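Local coordinates for major pilin backbone protein T-antigen, T13 (Streptococcus pyogenes, PDB 6BBT), which probably forms the shaft of the streptococcal pilus as its major backbone subunit and is the trypsin-resistant T13 antigen of serotyping, its fold braced by intramolecular isopeptide bonding, at residues L11-S16 and S80-E85; T29-T34 and A63-D68. All blocks are in the same frame, centred on the assembly; numbering follows the deposited sequence.

Contact 1 (L11-S16 and S80-E85); sequences LPITKS and SNFNFE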
ATOM      1  N   LEU A  11     -16.118 -16.979  10.061  1.00 29.54           N
ATOM      2  CA  LEU A  11     -16.088 -16.564   8.680  1.00 28.16           C
ATOM      3  C   LEU A  11     -14.632 -16.255   8.326  1.00 26.38           C
ATOM      4  O   LEU A  11     -14.086 -15.300   8.839  1.00 24.69           O
ATOM      5  CB  LEU A  11     -16.940 -15.323   8.521  1.00 28.52           C
ATOM      6  CG  LEU A  11     -16.905 -14.606   7.181  1.00 28.06           C
ATOM      7  CD1 LEU A  11     -17.487 -15.484   6.086  1.00 28.84           C
ATOM      8  CD2 LEU A  11     -17.667 -13.304   7.323  1.00 28.60           C
ATOM      9  N   PRO A  12     -14.002 -17.065   7.465  1.00 26.65           N
ATOM     10  CA  PRO A  12     -12.655 -16.692   6.994  1.00 25.76           C
ATOM     11  C   PRO A  12     -12.653 -15.484   6.051  1.00 24.32           C
ATOM     12  O   PRO A  12     -13.603 -15.285   5.296  1.00 24.04           O
ATOM     13  CB  PRO A  12     -12.155 -17.953   6.277  1.00 27.10           C
ATOM     14  CG  PRO A  12     -13.347 -18.805   6.054  1.00 27.90           C
ATOM     15  CD  PRO A  12     -14.367 -18.441   7.086  1.00 27.38           C
ATOM     16  N   ILE A  13     -11.595 -14.681   6.135  1.00 22.65           N
ATOM     17  CA  ILE A  13     -11.335 -13.572   5.223  1.00 22.34           C
ATOM     18  C   ILE A  13      -9.931 -13.772   4.633  1.00 21.90           C
ATOM     19  O   ILE A  13      -8.979 -14.077   5.370  1.00 21.00           O
ATOM     20  CB  ILE A  13     -11.342 -12.191   5.932  1.00 22.54           C
ATOM     21  CG1 ILE A  13     -12.603 -11.968   6.786  1.00 23.04           C
ATOM     22  CG2 ILE A  13     -11.171 -11.065   4.911  1.00 23.06           C
ATOM     23  CD1 ILE A  13     -13.911 -11.922   6.010  1.00 23.63           C
ATOM     24  N   THR A  14      -9.806 -13.615   3.321  1.00 20.51           N
ATOM     25  CA  THR A  14      -8.509 -13.633   2.661  1.00 20.68           C
ATOM     26  C   THR A  14      -8.240 -12.252   2.104  1.00 19.54           C
ATOM     27  O   THR A  14      -9.119 -11.616   1.546  1.00 19.34           O
ATOM     28  CB  THR A  14      -8.462 -14.678   1.532  1.00 22.15           C
ATOM     29  OG1 THR A  14      -8.526 -15.979   2.110  1.00 23.50           O
ATOM     30  CG2 THR A  14      -7.130 -14.591   0.715  1.00 24.22           C
ATOM     31  N   LYS A  15      -7.013 -11.791   2.281  1.00 18.56           N
ATOM     32  CA  LYS A  15      -6.555 -10.567   1.672  1.00 18.07           C
ATOM     33  C   LYS A  15      -5.420 -10.928   0.747  1.00 17.89           C
ATOM     34  O   LYS A  15      -4.479 -11.580   1.174  1.00 18.47           O
ATOM     35  CB  LYS A  15      -6.048  -9.609   2.741  1.00 17.39           C
ATOM     36  CG  LYS A  15      -5.434  -8.332   2.202  1.00 16.98           C
ATOM     37  CD  LYS A  15      -6.412  -7.498   1.394  1.00 16.70           C
ATOM     38  CE  LYS A  15      -5.756  -6.239   0.853  1.00 16.25           C
ATOM     39  NZ  LYS A  15      -6.695  -5.330   0.147  1.00 15.37           N
ATOM     40  N   SER A  16      -5.507 -10.496  -0.499  1.00 18.40           N
ATOM     41  CA  SER A  16      -4.407 -10.629  -1.448  1.00 19.49           C
ATOM     42  C   SER A  16      -3.945  -9.245  -1.844  1.00 18.38           C
ATOM     43  O   SER A  16      -4.753  -8.405  -2.238  1.00 17.13           O
ATOM     44  CB  SER A  16      -4.838 -11.401  -2.689  1.00 21.12           C
ATOM     45  OG  SER A  16      -5.234 -12.711  -2.319  1.00 25.00           O
ATOM     46  N   SER A  80      -7.579 -13.604   7.911  1.00 22.19           N
ATOM     47  CA  SER A  80      -8.134 -13.312   9.219  1.00 22.70           C
ATOM     48  C   SER A  80      -9.503 -13.982   9.292  1.00 24.01           C
ATOM     49  O   SER A  80      -9.857 -14.806   8.427  1.00 24.48           O
ATOM     50  CB  SER A  80      -8.247 -11.792   9.423  1.00 22.10           C
ATOM     51  OG  SER A  80      -8.537 -11.501  10.781  1.00 21.47           O
ATOM     52  N   ASN A  81     -10.280 -13.650  10.310  1.00 26.39           N
ATOM     53  CA  ASN A  81     -11.648 -14.160  10.379  1.00 28.18           C
ATOM     54  C   ASN A  81     -12.534 -13.301  11.255  1.00 26.59           C
ATOM     55  O   ASN A  81     -12.062 -12.438  11.978  1.00 25.84           O
ATOM     56  CB  ASN A  81     -11.653 -15.622  10.862  1.00 30.19           C
ATOM     57  CG  ASN A  81     -11.191 -15.763  12.291  1.00 33.25           C
ATOM     58  OD1 ASN A  81     -11.955 -15.543  13.226  1.00 35.47           O
ATOM     59  ND2 ASN A  81      -9.933 -16.126  12.471  1.00 38.20           N
ATOM     60  N   PHE A  82     -13.834 -13.532  11.148  1.00 25.69           N
ATOM     61  CA  PHE A  82     -14.782 -13.067  12.140  1.00 24.73           C
ATOM     62  C   PHE A  82     -15.284 -14.287  12.877  1.00 26.78           C
ATOM     63  O   PHE A  82     -15.428 -15.365  12.296  1.00 27.16           O
ATOM     64  CB  PHE A  82     -15.935 -12.359  11.475  1.00 23.87           C
ATOM     65  CG  PHE A  82     -15.565 -11.064  10.851  1.00 23.20           C
ATOM     66  CD1 PHE A  82     -15.432  -9.920  11.628  1.00 23.13           C
ATOM     67  CD2 PHE A  82     -15.385 -10.973   9.480  1.00 22.88           C
ATOM     68  CE1 PHE A  82     -15.123  -8.708  11.042  1.00 23.13           C
ATOM     69  CE2 PHE A  82     -15.076  -9.769   8.888  1.00 23.26           C
ATOM     70  CZ  PHE A  82     -14.945  -8.634   9.670  1.00 23.39           C
ATOM     71  N   ASN A  83     -15.557 -14.114  14.161  1.00 29.91           N
ATOM     72  CA  ASN A  83     -15.955 -15.220  14.988  1.00 31.14           C
ATOM     73  C   ASN A  83     -17.356 -14.997  15.538  1.00 32.03           C
ATOM     74  O   ASN A  83     -17.580 -14.064  16.312  1.00 32.04           O
ATOM     75  CB  ASN A  83     -14.951 -15.392  16.106  1.00 33.04           C
ATOM     76  CG  ASN A  83     -15.234 -16.609  16.946  1.00 34.92           C
ATOM     77  OD1 ASN A  83     -15.997 -17.493  16.550  1.00 34.68           O
ATOM     78  ND2 ASN A  83     -14.633 -16.652  18.124  1.00 37.94           N
ATOM     79  N   PHE A  84     -18.288 -15.855  15.119  1.00 32.97           N
ATOM     80  CA  PHE A  84     -19.676 -15.791  15.576  1.00 35.12           C
ATOM     81  C   PHE A  84     -19.954 -16.630  16.832  1.00 39.34           C
ATOM     82  O   PHE A  84     -21.008 -16.456  17.453  1.00 40.98           O
ATOM     83  CB  PHE A  84     -20.630 -16.181  14.442  1.00 33.29           C
ATOM     84  CG  PHE A  84     -20.560 -15.256  13.264  1.00 31.88           C
ATOM     85  CD1 PHE A  84     -21.153 -14.002  13.323  1.00 30.25           C
ATOM     86  CD2 PHE A  84     -19.881 -15.627  12.108  1.00 31.79           C
ATOM     87  CE1 PHE A  84     -21.079 -13.132  12.248  1.00 30.21           C
ATOM     88  CE2 PHE A  84     -19.809 -14.765  11.032  1.00 31.32           C
ATOM     89  CZ  PHE A  84     -20.404 -13.516  11.101  1.00 30.72           C
ATOM     90  N   GLU A  85     -19.023 -17.517  17.202  1.00 43.74           N
ATOM     91  CA  GLU A  85     -19.079 -18.271  18.471  1.00 48.99           C
ATOM     92  C   GLU A  85     -19.418 -17.404  19.678  1.00 47.71           C
ATOM     93  O   GLU A  85     -20.129 -17.854  20.573  1.00 50.13           O
ATOM     94  CB  GLU A  85     -17.731 -18.969  18.731  1.00 54.73           C
ATOM     95  CG  GLU A  85     -17.558 -19.692  20.068  1.00 59.94           C
ATOM     96  CD  GLU A  85     -18.360 -20.974  20.158  1.00 65.99           C
ATOM     97  OE1 GLU A  85     -17.744 -22.049  20.330  1.00 73.61           O
ATOM     98  OE2 GLU A  85     -19.605 -20.922  20.048  1.00 70.54           O
TER
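L11, I13, F82 and F84 make the close-packed side of this antiparallel pairing, while P12 and N81 lie on the opposite, exposed face. Two hydrogen-bonded pairs, L11 with F82 and I13 with S80, flank the non-hydrogen-bonded pair P12–N81, whose CA atoms are 4.3 Å apart. At the first of them L11 N reaches F82 O at 2.8 Å, nearly straight (166°) and in the carbonyl plane. The bond from I13 N to S80 O is as straight at hydrogen, but its donor stands 45° above the carbonyl plane. On the buried face the F82 ring receives two aliphatic chains: I13 brings CD1 to its edge, 3.8 Å from CE2, and L11 CD2 lies 3.9 Å from F82 CD2. L11 has CG anti to its backbone N (chi1 172°), so it runs alongside F82 and points the same way; its CB meets the F84 ring edge at CE2. The exposed face is looser: N81 sends its amide away from the partner strand, and of its side chain only CB comes near, 3.2 Å from L11 O. The pairing belongs to the Spy0128-like isopeptide domain: further along strand 10-17, K15 NZ is covalently linked to N152 of strand 148-166. That strand runs parallel along the other edge of strand 10-17, I148 touching L11 and I13, while I35 of strand 29-37 packs on F82 and F84.

Contact 2 (T29-T34 and A63-D68); sequences TTFTFT and AIVSYD
A63 O is gripped twice: by one hydrogen bond from F33 N at 2.8 Å, the straightest of the ladder (174°) with the donor nearly along the C=O axis, and by a weaker CA-H...O contact from T32 CA, 3.4 Å away. Pairs F33–A63 and F31–V65 each close with two bonds. At the other end Y67 N reaches T29 O at 2.8 Å, but the reciprocal bond, T29 N to Y67 O, is longer and more bent, with the donor above the carbonyl plane, so the ladder is less regular there. The other face is more polar and more open, with T30 CG2 beside S66 OG at 3.5 Å and T32 OG1 beside I64 CG2. Side chains of the hydrogen-bonded pairs share the face that carries the aromatic rings. F31 and Y67 meet rim to rim, CE2 to CD2 at 3.6 Å, with planes almost perpendicular (87°) and neither ring over the face of the other. V65, paired with F31, sets CG2 4.1 Å from F31 CB and reaches diagonally to the edge of the F33 ring near CZ, at 4.0 Å. Y67 OH finds its polar partner outside the pairing, at K76 O. On this aromatic face the K15 side chain, its NZ tied up in the isopeptide link, lies against the F31 ring, and F150 meets F33: the arrangement is an antiparallel edge pairing in a beta-sandwich of the Spy0128-like isopeptide domain, its aromatic face turned to the lysine of the internal cross-link.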
ATOM      1  N   THR A  29       1.644  -1.553   6.445  1.00 16.26           N
ATOM      2  CA  THR A  29       0.288  -1.031   6.623  1.00 17.11           C
ATOM      3  C   THR A  29      -0.667  -2.132   7.074  1.00 17.15           C
ATOM      4  O   THR A  29      -0.293  -3.311   7.109  1.00 17.55           O
ATOM      5  CB  THR A  29      -0.227  -0.363   5.321  1.00 17.19           C
ATOM      6  OG1 THR A  29      -1.379   0.446   5.601  1.00 18.39           O
ATOM      7  CG2 THR A  29      -0.554  -1.402   4.259  1.00 17.23           C
ATOM      8  N   THR A  30      -1.884  -1.747   7.443  1.00 16.38           N
ATOM      9  CA  THR A  30      -2.895  -2.743   7.825  1.00 17.27           C
ATOM     10  C   THR A  30      -4.088  -2.548   6.929  1.00 16.49           C
ATOM     11  O   THR A  30      -4.294  -1.466   6.383  1.00 17.39           O
ATOM     12  CB  THR A  30      -3.340  -2.617   9.293  1.00 17.45           C
ATOM     13  OG1 THR A  30      -3.903  -1.323   9.485  1.00 20.04           O
ATOM     14  CG2 THR A  30      -2.156  -2.793  10.216  1.00 17.67           C
ATOM     15  N   PHE A  31      -4.837  -3.614   6.733  1.00 15.72           N
ATOM     16  CA  PHE A  31      -6.160  -3.523   6.132  1.00 15.55           C
ATOM     17  C   PHE A  31      -7.173  -3.983   7.166  1.00 16.80           C
ATOM     18  O   PHE A  31      -6.943  -4.951   7.873  1.00 18.05           O
ATOM     19  CB  PHE A  31      -6.254  -4.380   4.870  1.00 14.76           C
ATOM     20  CG  PHE A  31      -5.370  -3.896   3.781  1.00 14.33           C
ATOM     21  CD1 PHE A  31      -5.825  -2.944   2.885  1.00 14.25           C
ATOM     22  CD2 PHE A  31      -4.059  -4.311   3.705  1.00 14.09           C
ATOM     23  CE1 PHE A  31      -5.007  -2.458   1.890  1.00 14.33           C
ATOM     24  CE2 PHE A  31      -3.215  -3.819   2.709  1.00 14.51           C
ATOM     25  CZ  PHE A  31      -3.694  -2.889   1.802  1.00 14.66           C
ATOM     26  N   THR A  32      -8.300  -3.284   7.227  1.00 17.63           N
ATOM     27  CA  THR A  32      -9.321  -3.540   8.208  1.00 17.74           C
ATOM     28  C   THR A  32     -10.605  -3.936   7.498  1.00 17.89           C
ATOM     29  O   THR A  32     -11.049  -3.260   6.580  1.00 17.78           O
ATOM     30  CB  THR A  32      -9.538  -2.296   9.075  1.00 17.28           C
ATOM     31  OG1 THR A  32      -8.363  -2.084   9.849  1.00 16.55           O
ATOM     32  CG2 THR A  32     -10.729  -2.466  10.033  1.00 17.53           C
ATOM     33  N   PHE A  33     -11.184  -5.046   7.938  1.00 19.12           N
ATOM     34  CA  PHE A  33     -12.469  -5.492   7.436  1.00 19.05           C
ATOM     35  C   PHE A  33     -13.511  -5.245   8.529  1.00 20.99           C
ATOM     36  O   PHE A  33     -13.221  -5.394   9.719  1.00 20.40           O
ATOM     37  CB  PHE A  33     -12.376  -6.957   7.047  1.00 19.48           C
ATOM     38  CG  PHE A  33     -11.119  -7.258   6.320  1.00 19.00           C
ATOM     39  CD1 PHE A  33     -10.943  -6.790   5.038  1.00 19.15           C
ATOM     40  CD2 PHE A  33     -10.054  -7.861   6.971  1.00 20.03           C
ATOM     41  CE1 PHE A  33      -9.742  -6.989   4.373  1.00 19.65           C
ATOM     42  CE2 PHE A  33      -8.857  -8.087   6.304  1.00 19.91           C
ATOM     43  CZ  PHE A  33      -8.708  -7.640   5.006  1.00 19.66           C
ATOM     44  N   THR A  34     -14.696  -4.831   8.100  1.00 21.99           N
ATOM     45  CA  THR A  34     -15.783  -4.479   8.988  1.00 23.37           C
ATOM     46  C   THR A  34     -16.948  -5.391   8.670  1.00 22.80           C
ATOM     47  O   THR A  34     -17.225  -5.676   7.507  1.00 21.41           O
ATOM     48  CB  THR A  34     -16.254  -3.037   8.762  1.00 25.60           C
ATOM     49  OG1 THR A  34     -15.133  -2.161   8.794  1.00 30.62           O
ATOM     50  CG2 THR A  34     -17.218  -2.616   9.859  1.00 29.34           C
ATOM     51  N   ALA A  63     -11.867  -7.074  11.801  1.00 24.06           N
ATOM     52  CA  ALA A  63     -10.772  -8.013  11.610  1.00 22.25           C
ATOM     53  C   ALA A  63      -9.652  -7.285  10.825  1.00 22.10           C
ATOM     54  O   ALA A  63      -9.931  -6.410   9.993  1.00 22.69           O
ATOM     55  CB  ALA A  63     -11.258  -9.229  10.858  1.00 21.82           C
ATOM     56  N   ILE A  64      -8.398  -7.607  11.122  1.00 21.99           N
ATOM     57  CA  ILE A  64      -7.276  -6.887  10.515  1.00 23.43           C
ATOM     58  C   ILE A  64      -6.205  -7.843  10.008  1.00 21.93           C
ATOM     59  O   ILE A  64      -6.022  -8.930  10.558  1.00 22.56           O
ATOM     60  CB  ILE A  64      -6.635  -5.859  11.490  1.00 26.23           C
ATOM     61  CG1 ILE A  64      -5.912  -6.557  12.648  1.00 28.20           C
ATOM     62  CG2 ILE A  64      -7.687  -4.899  12.041  1.00 27.01           C
ATOM     63  CD1 ILE A  64      -5.176  -5.593  13.568  1.00 30.95           C
ATOM     64  N   VAL A  65      -5.515  -7.440   8.943  1.00 20.39           N
ATOM     65  CA  VAL A  65      -4.296  -8.129   8.500  1.00 18.99           C
ATOM     66  C   VAL A  65      -3.250  -7.026   8.359  1.00 18.90           C
ATOM     67  O   VAL A  65      -3.596  -5.862   8.131  1.00 18.30           O
ATOM     68  CB  VAL A  65      -4.427  -8.913   7.159  1.00 18.83           C
ATOM     69  CG1 VAL A  65      -5.386 -10.091   7.267  1.00 19.03           C
ATOM     70  CG2 VAL A  65      -4.807  -8.001   6.004  1.00 18.60           C
ATOM     71  N   SER A  66      -1.989  -7.416   8.491  1.00 18.48           N
ATOM     72  CA  SER A  66      -0.877  -6.477   8.513  1.00 19.16           C
ATOM     73  C   SER A  66       0.134  -6.886   7.491  1.00 17.28           C
ATOM     74  O   SER A  66       0.432  -8.079   7.373  1.00 16.85           O
ATOM     75  CB  SER A  66      -0.200  -6.505   9.885  1.00 20.55           C
ATOM     76  OG  SER A  66      -1.130  -6.085  10.850  1.00 25.83           O
ATOM     77  N   TYR A  67       0.660  -5.895   6.770  1.00 16.18           N
ATOM     78  CA  TYR A  67       1.817  -6.080   5.896  1.00 15.71           C
ATOM     79  C   TYR A  67       3.014  -5.297   6.418  1.00 15.32           C
ATOM     80  O   TYR A  67       2.856  -4.286   7.087  1.00 14.68           O
ATOM     81  CB  TYR A  67       1.481  -5.585   4.491  1.00 15.87           C
ATOM     82  CG  TYR A  67       0.540  -6.487   3.788  1.00 16.25           C
ATOM     83  CD1 TYR A  67       1.016  -7.564   3.059  1.00 16.80           C
ATOM     84  CD2 TYR A  67      -0.837  -6.290   3.858  1.00 16.47           C
ATOM     85  CE1 TYR A  67       0.155  -8.419   2.393  1.00 17.03           C
ATOM     86  CE2 TYR A  67      -1.720  -7.153   3.214  1.00 16.36           C
ATOM     87  CZ  TYR A  67      -1.215  -8.220   2.478  1.00 17.19           C
ATOM     88  OH  TYR A  67      -2.055  -9.083   1.801  1.00 16.96           O
ATOM     89  N   ASP A  68       4.220  -5.765   6.144  0.77 16.09           N
ATOM     90  CA  ASP A  68       5.387  -4.930   6.390  0.77 15.97           C
ATOM     91  C   ASP A  68       6.396  -5.050   5.273  0.77 15.24           C
ATOM     92  O   ASP A  68       6.207  -5.818   4.318  0.77 14.63           O
ATOM     93  CB  ASP A  68       5.955  -5.157   7.802  0.77 17.79           C
ATOM     94  CG  ASP A  68       6.685  -6.476   7.965  0.77 19.65           C
ATOM     95  OD1 ASP A  68       7.223  -7.055   6.989  0.77 18.58           O
ATOM     96  OD2 ASP A  68       6.741  -6.906   9.131  0.77 22.29           O
TER

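Contacts 1 and 2 lie in different sheets of the same Spy0128-like domain, their centres about 12 Å apart, and contact 2 falls within the chain excursion between L11-S16 and S80-E85. They meet directly: A63 CB approaches S80 OG and N81 O, both at 3.5 Å, and K15 CG lies 3.5 Å from Y67 OH. I13 also touches F33, which joins the buried faces. The shared focus is K15, whose NZ is covalently linked to N152 CG, the isopeptide bond, and hydrogen-bonded to E101 OE1. Strand 10-17 therefore carries the lysine, while V65, Y67, F31 and F33 of contact 2 line its surroundings.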